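Local coordinates for protein Pyrimidine/purine nucleoside phosphorylase (Acinetobacter sp. ADP1, PDB 3HQX) that probably catalyses the reversible phosphorolysis of diverse purine and pyrimidine nucleosides, giving the free base and alpha-D-ribose 1-phosphate, at residues K38-V43 with L103-H108; L45-P50 with I97-V102. All coordinates share one frame; numbering follows the deposited sequence.

Interaction 1: residues K38-V43 with L103-H108; sequences KKTLGV and LDYVCH
Lys39 opens the contact, its aliphatic chain crossing obliquely beside His108 on the face of the sheet it shares with Leu41, Val43, Asp104 and Val106. Lys39 CD lies 3.9 Å from Val106 CG1, and that same methyl covers one face of the His108 ring; the ammonium group also takes part in a cation-pi interaction with Phe33. Thr40 turns to the other face, where its CB meets CB of Cys107, while the two backbones exchange a pair of bonds: Thr40 N reaches a lone pair of Cys107 O at 3.0 Å, and Cys107 N returns to Thr40 O. Thr40 and Cys107 thus form a hydrogen-bonded pair of the antiparallel ladder, whose two strands lie in the middle of the six-stranded sheet of a cupin-type fold, flanked by strands 26-32 and 59-63. At Leu41, CG stands anti to the backbone N (chi1 179°), which sets CD1 against CG2 of Val106 at 4.0 Å. Over Gly42 folds the Tyr105 ring: with Tyr105 CG in the crowded position (chi1 70°), Gly42 CA sits 3.8 Å from the ring centroid in a CH-pi contact. Gly42 N bonds almost straight (176°) to Tyr105 O. Val43 finally lays CG2 alongside Asp104 OD1, 3.5 Å away; this carboxylate is held by Ser18 and Lys17 of the second subunit, and a water joins OD1 to Gly42 O.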
ATOM      1  N   LYS A  38     -15.473   4.122  -7.099  1.00  8.83           N
ATOM      2  CA  LYS A  38     -14.194   4.086  -6.415  1.00  8.94           C
ATOM      3  C   LYS A  38     -14.145   2.913  -5.441  1.00  8.04           C
ATOM      4  O   LYS A  38     -15.170   2.520  -4.879  1.00  7.59           O
ATOM      5  CB  LYS A  38     -13.942   5.379  -5.651  1.00 11.64           C
ATOM      6  CG  LYS A  38     -13.883   6.611  -6.521  1.00 16.76           C
ATOM      7  CD  LYS A  38     -15.078   7.515  -6.328  1.00 24.36           C
ATOM      8  CE  LYS A  38     -14.821   8.856  -7.037  1.00 25.53           C
ATOM      9  NZ  LYS A  38     -13.804   9.680  -6.299  1.00 27.48           N
ATOM     10  N   LYS A  39     -12.936   2.401  -5.217  1.00  5.83           N
ATOM     11  CA  LYS A  39     -12.648   1.371  -4.228  1.00  6.49           C
ATOM     12  C   LYS A  39     -11.337   1.737  -3.548  1.00  6.55           C
ATOM     13  O   LYS A  39     -10.636   2.617  -4.034  1.00  7.28           O
ATOM     14  CB  LYS A  39     -12.496  -0.007  -4.865  1.00  6.76           C
ATOM     15  CG  LYS A  39     -13.785  -0.492  -5.566  1.00  7.64           C
ATOM     16  CD  LYS A  39     -13.620  -1.867  -6.176  1.00  8.17           C
ATOM     17  CE  LYS A  39     -14.755  -2.218  -7.125  1.00 11.50           C
ATOM     18  NZ  LYS A  39     -16.155  -2.066  -6.499  1.00 10.09           N
ATOM     19  N   THR A  40     -11.101   1.159  -2.394  1.00  7.39           N
ATOM     20  CA  THR A  40      -9.810   1.293  -1.680  1.00  8.27           C
ATOM     21  C   THR A  40      -9.136  -0.059  -1.768  1.00  7.06           C
ATOM     22  O   THR A  40      -9.787  -1.091  -1.537  1.00  9.93           O
ATOM     23  CB  THR A  40     -10.099   1.606  -0.214  1.00  9.94           C
ATOM     24  OG1 THR A  40     -10.804   2.873  -0.189  1.00 15.87           O
ATOM     25  CG2 THR A  40      -8.865   1.800   0.528  1.00 15.04           C
ATOM     26  N   LEU A  41      -7.872  -0.065  -2.138  1.00  6.11           N
ATOM     27  CA  LEU A  41      -6.986  -1.236  -2.112  1.00  5.05           C
ATOM     28  C   LEU A  41      -6.030  -1.085  -0.949  1.00  5.31           C
ATOM     29  O   LEU A  41      -5.262  -0.152  -0.927  1.00  5.98           O
ATOM     30  CB  LEU A  41      -6.226  -1.358  -3.448  1.00  7.41           C
ATOM     31  CG  LEU A  41      -5.248  -2.515  -3.579  1.00  8.26           C
ATOM     32  CD1 LEU A  41      -5.860  -3.939  -3.341  1.00  8.74           C
ATOM     33  CD2 LEU A  41      -4.570  -2.455  -4.962  1.00  8.68           C
ATOM     34  N   GLY A  42      -6.118  -1.955   0.030  1.00  7.03           N
ATOM     35  CA  GLY A  42      -5.370  -1.691   1.266  1.00  8.03           C
ATOM     36  C   GLY A  42      -4.737  -2.909   1.912  1.00  7.14           C
ATOM     37  O   GLY A  42      -4.995  -4.043   1.499  1.00  5.42           O
ATOM     38  N   VAL A  43      -3.901  -2.604   2.911  1.00  6.22           N
ATOM     39  CA  VAL A  43      -3.191  -3.578   3.702  1.00  7.00           C
ATOM     40  C   VAL A  43      -3.389  -3.180   5.166  1.00  5.48           C
ATOM     41  O   VAL A  43      -3.300  -1.993   5.525  1.00  7.01           O
ATOM     42  CB  VAL A  43      -1.697  -3.612   3.338  1.00  8.51           C
ATOM     43  CG1 VAL A  43      -0.907  -4.485   4.351  1.00 12.17           C
ATOM     44  CG2 VAL A  43      -1.514  -4.091   1.865  1.00  7.27           C
ATOM     45  N   LEU A 103      -2.816  -8.510   6.023  1.00  7.12           N
ATOM     46  CA  LEU A 103      -4.173  -8.638   5.515  1.00  6.00           C
ATOM     47  C   LEU A 103      -4.356  -7.715   4.326  1.00  6.54           C
ATOM     48  O   LEU A 103      -4.239  -6.480   4.467  1.00  8.14           O
ATOM     49  CB  LEU A 103      -5.202  -8.244   6.597  1.00  6.51           C
ATOM     50  CG  LEU A 103      -6.663  -8.487   6.267  1.00  5.63           C
ATOM     51  CD1 LEU A 103      -6.999 -10.007   6.369  1.00  5.92           C
ATOM     52  CD2 LEU A 103      -7.605  -7.574   7.055  1.00  7.66           C
ATOM     53  N   ASP A 104      -4.616  -8.288   3.147  1.00  6.19           N
ATOM     54  CA  ASP A 104      -4.924  -7.460   1.975  1.00  6.52           C
ATOM     55  C   ASP A 104      -6.416  -7.431   1.813  1.00  5.39           C
ATOM     56  O   ASP A 104      -7.084  -8.450   1.934  1.00  5.17           O
ATOM     57  CB  ASP A 104      -4.328  -8.074   0.693  1.00  6.19           C
ATOM     58  CG  ASP A 104      -2.795  -8.032   0.689  1.00  7.94           C
ATOM     59  OD1 ASP A 104      -2.235  -7.079   0.112  1.00  8.43           O
ATOM     60  OD2 ASP A 104      -2.165  -8.980   1.221  1.00  7.62           O
ATOM     61  N   TYR A 105      -6.939  -6.257   1.500  1.00  6.48           N
ATOM     62  CA  TYR A 105      -8.378  -6.091   1.319  1.00  7.35           C
ATOM     63  C   TYR A 105      -8.715  -5.114   0.187  1.00  7.56           C
ATOM     64  O   TYR A 105      -7.882  -4.294  -0.251  1.00  8.41           O
ATOM     65  CB  TYR A 105      -9.054  -5.648   2.633  1.00  6.60           C
ATOM     66  CG  TYR A 105      -8.690  -4.240   3.017  1.00  7.44           C
ATOM     67  CD1 TYR A 105      -9.411  -3.163   2.526  1.00  9.81           C
ATOM     68  CD2 TYR A 105      -7.611  -3.978   3.840  1.00  8.56           C
ATOM     69  CE1 TYR A 105      -9.057  -1.860   2.804  1.00 12.49           C
ATOM     70  CE2 TYR A 105      -7.254  -2.661   4.148  1.00 10.54           C
ATOM     71  CZ  TYR A 105      -7.968  -1.628   3.618  1.00 10.57           C
ATOM     72  OH  TYR A 105      -7.565  -0.359   3.963  1.00 11.30           O
ATOM     73  N   VAL A 106      -9.961  -5.253  -0.296  1.00  7.55           N
ATOM     74  CA  VAL A 106     -10.589  -4.209  -1.133  1.00  7.99           C
ATOM     75  C   VAL A 106     -11.847  -3.743  -0.387  1.00  7.44           C
ATOM     76  O   VAL A 106     -12.682  -4.559   0.060  1.00  9.24           O
ATOM     77  CB  VAL A 106     -10.964  -4.768  -2.486  1.00  7.51           C
ATOM     78  CG1 VAL A 106     -11.736  -3.705  -3.288  1.00  8.52           C
ATOM     79  CG2 VAL A 106      -9.691  -5.145  -3.289  1.00  8.15           C
ATOM     80  N   CYS A 107     -11.976  -2.427  -0.260  1.00  8.62           N
ATOM     81  CA  CYS A 107     -13.155  -1.809   0.273  1.00  8.98           C
ATOM     82  C   CYS A 107     -13.968  -1.298  -0.895  1.00  8.63           C
ATOM     83  O   CYS A 107     -13.542  -0.417  -1.640  1.00  8.81           O
ATOM     84  CB  CYS A 107     -12.789  -0.697   1.240  1.00  9.36           C
ATOM     85  SG  CYS A 107     -14.206  -0.007   2.087  1.00 14.03           S
ATOM     86  N   HIS A 108     -15.186  -1.847  -0.992  1.00  8.23           N
ATOM     87  CA  HIS A 108     -16.145  -1.498  -2.010  1.00  8.77           C
ATOM     88  C   HIS A 108     -17.142  -0.510  -1.433  1.00 12.92           C
ATOM     89  O   HIS A 108     -17.789  -0.783  -0.433  1.00 10.92           O
ATOM     90  CB  HIS A 108     -16.903  -2.745  -2.458  1.00  8.97           C
ATOM     91  CG  HIS A 108     -16.059  -3.785  -3.099  1.00  6.00           C
ATOM     92  ND1 HIS A 108     -15.434  -4.795  -2.393  1.00 11.08           N
ATOM     93  CD2 HIS A 108     -15.716  -3.962  -4.394  1.00  4.62           C
ATOM     94  CE1 HIS A 108     -14.752  -5.545  -3.245  1.00  5.97           C
ATOM     95  NE2 HIS A 108     -14.913  -5.076  -4.454  1.00 11.12           N
TER
HETATM   96  O   HOH W   1      -3.590  -4.969  -0.893  1.00  6.30           O

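Interaction 2: residues L45-P50 with I97-V102; sequences LPTEQP and IETDEV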
ATOM      1  N   LEU A  45      -1.607  -4.405   8.702  1.00  7.83           N
ATOM      2  CA  LEU A  45      -0.508  -5.154   9.261  1.00  8.33           C
ATOM      3  C   LEU A  45      -0.891  -5.717  10.629  1.00  8.26           C
ATOM      4  O   LEU A  45      -1.845  -5.273  11.206  1.00  8.91           O
ATOM      5  CB  LEU A  45       0.676  -4.224   9.385  1.00  9.86           C
ATOM      6  CG  LEU A  45       1.275  -3.648   8.117  1.00 10.88           C
ATOM      7  CD1 LEU A  45       2.405  -2.712   8.491  1.00 12.12           C
ATOM      8  CD2 LEU A  45       1.781  -4.766   7.250  1.00 11.98           C
ATOM      9  N   PRO A  46      -0.152  -6.704  11.114  1.00  8.55           N
ATOM     10  CA  PRO A  46      -0.524  -7.374  12.364  1.00  9.07           C
ATOM     11  C   PRO A  46      -0.768  -6.393  13.503  1.00 10.04           C
ATOM     12  O   PRO A  46       0.002  -5.444  13.715  1.00  9.95           O
ATOM     13  CB  PRO A  46       0.658  -8.318  12.609  1.00  9.27           C
ATOM     14  CG  PRO A  46       1.137  -8.613  11.291  1.00  9.97           C
ATOM     15  CD  PRO A  46       0.990  -7.355  10.485  1.00  8.89           C
ATOM     16  N   THR A  47      -1.881  -6.596  14.201  1.00 10.59           N
ATOM     17  CA  THR A  47      -2.401  -5.631  15.169  1.00 11.83           C
ATOM     18  C   THR A  47      -2.212  -6.239  16.570  1.00 12.35           C
ATOM     19  O   THR A  47      -2.128  -7.462  16.693  1.00 14.63           O
ATOM     20  CB  THR A  47      -3.936  -5.401  14.975  1.00 11.66           C
ATOM     21  OG1 THR A  47      -4.622  -6.658  15.024  1.00 14.47           O
ATOM     22  CG2 THR A  47      -4.291  -4.720  13.683  1.00 10.71           C
ATOM     23  N   GLU A  48      -2.096  -5.410  17.571  1.00 13.61           N
ATOM     24  CA  GLU A  48      -2.132  -5.894  18.963  1.00 14.91           C
ATOM     25  C   GLU A  48      -3.497  -5.712  19.554  1.00 15.46           C
ATOM     26  O   GLU A  48      -3.909  -6.507  20.325  1.00 17.72           O
ATOM     27  CB  GLU A  48      -1.099  -5.197  19.850  1.00 16.00           C
ATOM     28  CG  GLU A  48       0.265  -5.768  19.740  1.00 20.06           C
ATOM     29  CD  GLU A  48       1.214  -5.118  20.712  1.00 26.19           C
ATOM     30  OE1 GLU A  48       2.370  -5.513  20.758  1.00 26.60           O
ATOM     31  OE2 GLU A  48       0.784  -4.200  21.437  1.00 31.09           O
ATOM     32  N   GLN A  49      -4.181  -4.643  19.196  1.00 15.52           N
ATOM     33  CA  GLN A  49      -5.542  -4.376  19.643  1.00 14.58           C
ATOM     34  C   GLN A  49      -6.338  -4.065  18.380  1.00 14.21           C
ATOM     35  O   GLN A  49      -5.727  -3.697  17.330  1.00 14.13           O
ATOM     36  CB  GLN A  49      -5.629  -3.181  20.592  1.00 15.45           C
ATOM     37  CG  GLN A  49      -4.750  -3.268  21.858  1.00 14.41           C
ATOM     38  CD  GLN A  49      -5.103  -4.461  22.755  1.00 15.29           C
ATOM     39  OE1 GLN A  49      -6.290  -4.774  22.963  1.00 11.31           O
ATOM     40  NE2 GLN A  49      -4.062  -5.136  23.283  1.00 10.96           N
ATOM     41  N   PRO A  50      -7.673  -4.229  18.450  1.00 13.36           N
ATOM     42  CA  PRO A  50      -8.516  -3.951  17.289  1.00 12.88           C
ATOM     43  C   PRO A  50      -8.439  -2.531  16.782  1.00 12.36           C
ATOM     44  O   PRO A  50      -8.306  -1.558  17.595  1.00 11.99           O
ATOM     45  CB  PRO A  50      -9.931  -4.270  17.763  1.00 12.96           C
ATOM     46  CG  PRO A  50      -9.754  -5.165  18.947  1.00 14.49           C
ATOM     47  CD  PRO A  50      -8.477  -4.682  19.601  1.00 14.31           C
ATOM     48  N   ILE A  97     -11.405  -4.361  13.679  1.00  8.79           N
ATOM     49  CA  ILE A  97     -10.753  -5.418  12.963  1.00  9.11           C
ATOM     50  C   ILE A  97      -9.391  -5.727  13.583  1.00  8.58           C
ATOM     51  O   ILE A  97      -8.645  -4.813  14.008  1.00  8.63           O
ATOM     52  CB  ILE A  97     -10.654  -5.073  11.457  1.00  9.07           C
ATOM     53  CG1 ILE A  97     -10.075  -6.247  10.634  1.00  9.30           C
ATOM     54  CG2 ILE A  97      -9.812  -3.800  11.237  1.00  9.84           C
ATOM     55  CD1 ILE A  97     -10.412  -6.160   9.101  1.00  8.02           C
ATOM     56  N   GLU A  98      -9.088  -7.012  13.667  1.00  8.85           N
ATOM     57  CA  GLU A  98      -7.773  -7.477  14.145  1.00  9.34           C
ATOM     58  C   GLU A  98      -7.221  -8.527  13.176  1.00  7.91           C
ATOM     59  O   GLU A  98      -7.975  -9.272  12.547  1.00  6.28           O
ATOM     60  CB  GLU A  98      -7.827  -7.974  15.612  1.00 11.15           C
ATOM     61  CG  GLU A  98      -9.072  -8.653  15.971  1.00 16.36           C
ATOM     62  CD  GLU A  98      -9.183  -9.001  17.453  1.00 19.72           C
ATOM     63  OE1 GLU A  98      -9.161  -8.108  18.309  1.00 24.44           O
ATOM     64  OE2 GLU A  98      -9.299 -10.179  17.746  1.00 23.12           O
ATOM     65  N   THR A  99      -5.898  -8.583  13.087  1.00  8.52           N
ATOM     66  CA  THR A  99      -5.251  -9.585  12.297  1.00  8.13           C
ATOM     67  C   THR A  99      -3.882  -9.915  12.858  1.00  8.73           C
ATOM     68  O   THR A  99      -3.272  -9.053  13.502  1.00 10.43           O
ATOM     69  CB  THR A  99      -5.114  -9.119  10.805  1.00  8.65           C
ATOM     70  OG1 THR A  99      -4.581 -10.204  10.050  1.00  8.38           O
ATOM     71  CG2 THR A  99      -4.236  -7.836  10.674  1.00  9.01           C
ATOM     72  N   ASP A 100      -3.429 -11.147  12.662  1.00  7.26           N
ATOM     73  CA  ASP A 100      -2.078 -11.593  13.146  1.00  8.26           C
ATOM     74  C   ASP A 100      -1.038 -11.680  12.015  1.00  7.90           C
ATOM     75  O   ASP A 100       0.145 -11.999  12.241  1.00  7.84           O
ATOM     76  CB  ASP A 100      -2.188 -12.972  13.824  1.00  8.52           C
ATOM     77  CG  ASP A 100      -3.067 -12.954  15.065  1.00 12.55           C
ATOM     78  OD1 ASP A 100      -3.151 -11.901  15.739  1.00 15.44           O
ATOM     79  OD2 ASP A 100      -3.655 -14.023  15.378  1.00 19.50           O
ATOM     80  N   GLU A 101      -1.502 -11.457  10.784  1.00  7.94           N
ATOM     81  CA  GLU A 101      -0.666 -11.534   9.592  1.00  8.18           C
ATOM     82  C   GLU A 101      -1.023 -10.374   8.673  1.00  7.16           C
ATOM     83  O   GLU A 101      -1.978  -9.635   8.920  1.00  8.02           O
ATOM     84  CB  GLU A 101      -0.868 -12.852   8.820  1.00  9.18           C
ATOM     85  CG  GLU A 101      -0.554 -14.175   9.616  1.00 10.61           C
ATOM     86  CD  GLU A 101       0.888 -14.403   9.833  1.00 13.44           C
ATOM     87  OE1 GLU A 101       1.710 -13.927   9.021  1.00 17.51           O
ATOM     88  OE2 GLU A 101       1.202 -15.141  10.798  1.00 15.24           O
ATOM     89  N   VAL A 102      -0.208 -10.152   7.670  1.00  8.15           N
ATOM     90  CA  VAL A 102      -0.590  -9.188   6.626  1.00  7.16           C
ATOM     91  C   VAL A 102      -1.977  -9.529   6.090  1.00  6.75           C
ATOM     92  O   VAL A 102      -2.253 -10.688   5.762  1.00  7.62           O
ATOM     93  CB  VAL A 102       0.437  -9.112   5.493  1.00  7.40           C
ATOM     94  CG1 VAL A 102      -0.062  -8.240   4.328  1.00  6.98           C
ATOM     95  CG2 VAL A 102       1.781  -8.566   6.064  1.00  9.41           C
TER
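A loop without regular structure, 45-50, is held here against the end of strand 94-98 and the turn that follows it, at the periphery of the chain. The polar part of the contact centres on Thr47, which uses both backbone and side chain. Its N donates to Thr99 O at 2.9 Å, nearly along the C=O axis and close to straight (171°). With its hydroxyl placed between the backbone N and the carbonyl carbon (chi1 55°), Thr47 OG1 accepts a hydrogen bond from Thr99 N at 3.0 Å. A side-chain oxygen thus stands where a backbone carbonyl would serve in a regular antiparallel ladder, and both main-chain polar groups of Thr99 are gripped by a single residue. In this cupin-type fold the two segments connect the larger and smaller sheets, each running between a strand of one and a strand of the other. On the Leu45 side of Thr47, Pro46 CG lies 3.7 Å from Asp100 O, and Leu45 CD2 sits 4.0 Å from Val102 CG2. Thr99 presents its methyl CG2 to Leu45 O, at 3.5 Å, while its hydroxyl bonds to Glu67 O. At Pro50 the ring runs alongside the Glu98 side chain, with Pro50 CG 3.1 Å from Glu98 OE1, and Pro50 CA approaches Ile97 O at 3.4 Å. Leu45 packs on Gly24 and Val102 on Val20, both of the second subunit.

Interactions 1 and 2 illustrate how a regular strand pairing can give way to an irregular loop contact between the same two runs of chain: 38-43 leads into 45-50, and 97-102 into 103-108, so the runs meet twice, with centres about 15 Å apart. The chain passes from the larger sheet to the smaller through 45-50 and returns through 99-102. Interaction 1 is a buried ladder near the centre of the chain, whereas interaction 2 is partly exposed at its periphery. Side chains bridge them directly: Val43 CG1 packs on Val102 CG1 at 3.8 Å, and Leu103 CD2 meets Ile97 CD1 at 3.8 Å. Both contacts also touch the second subunit.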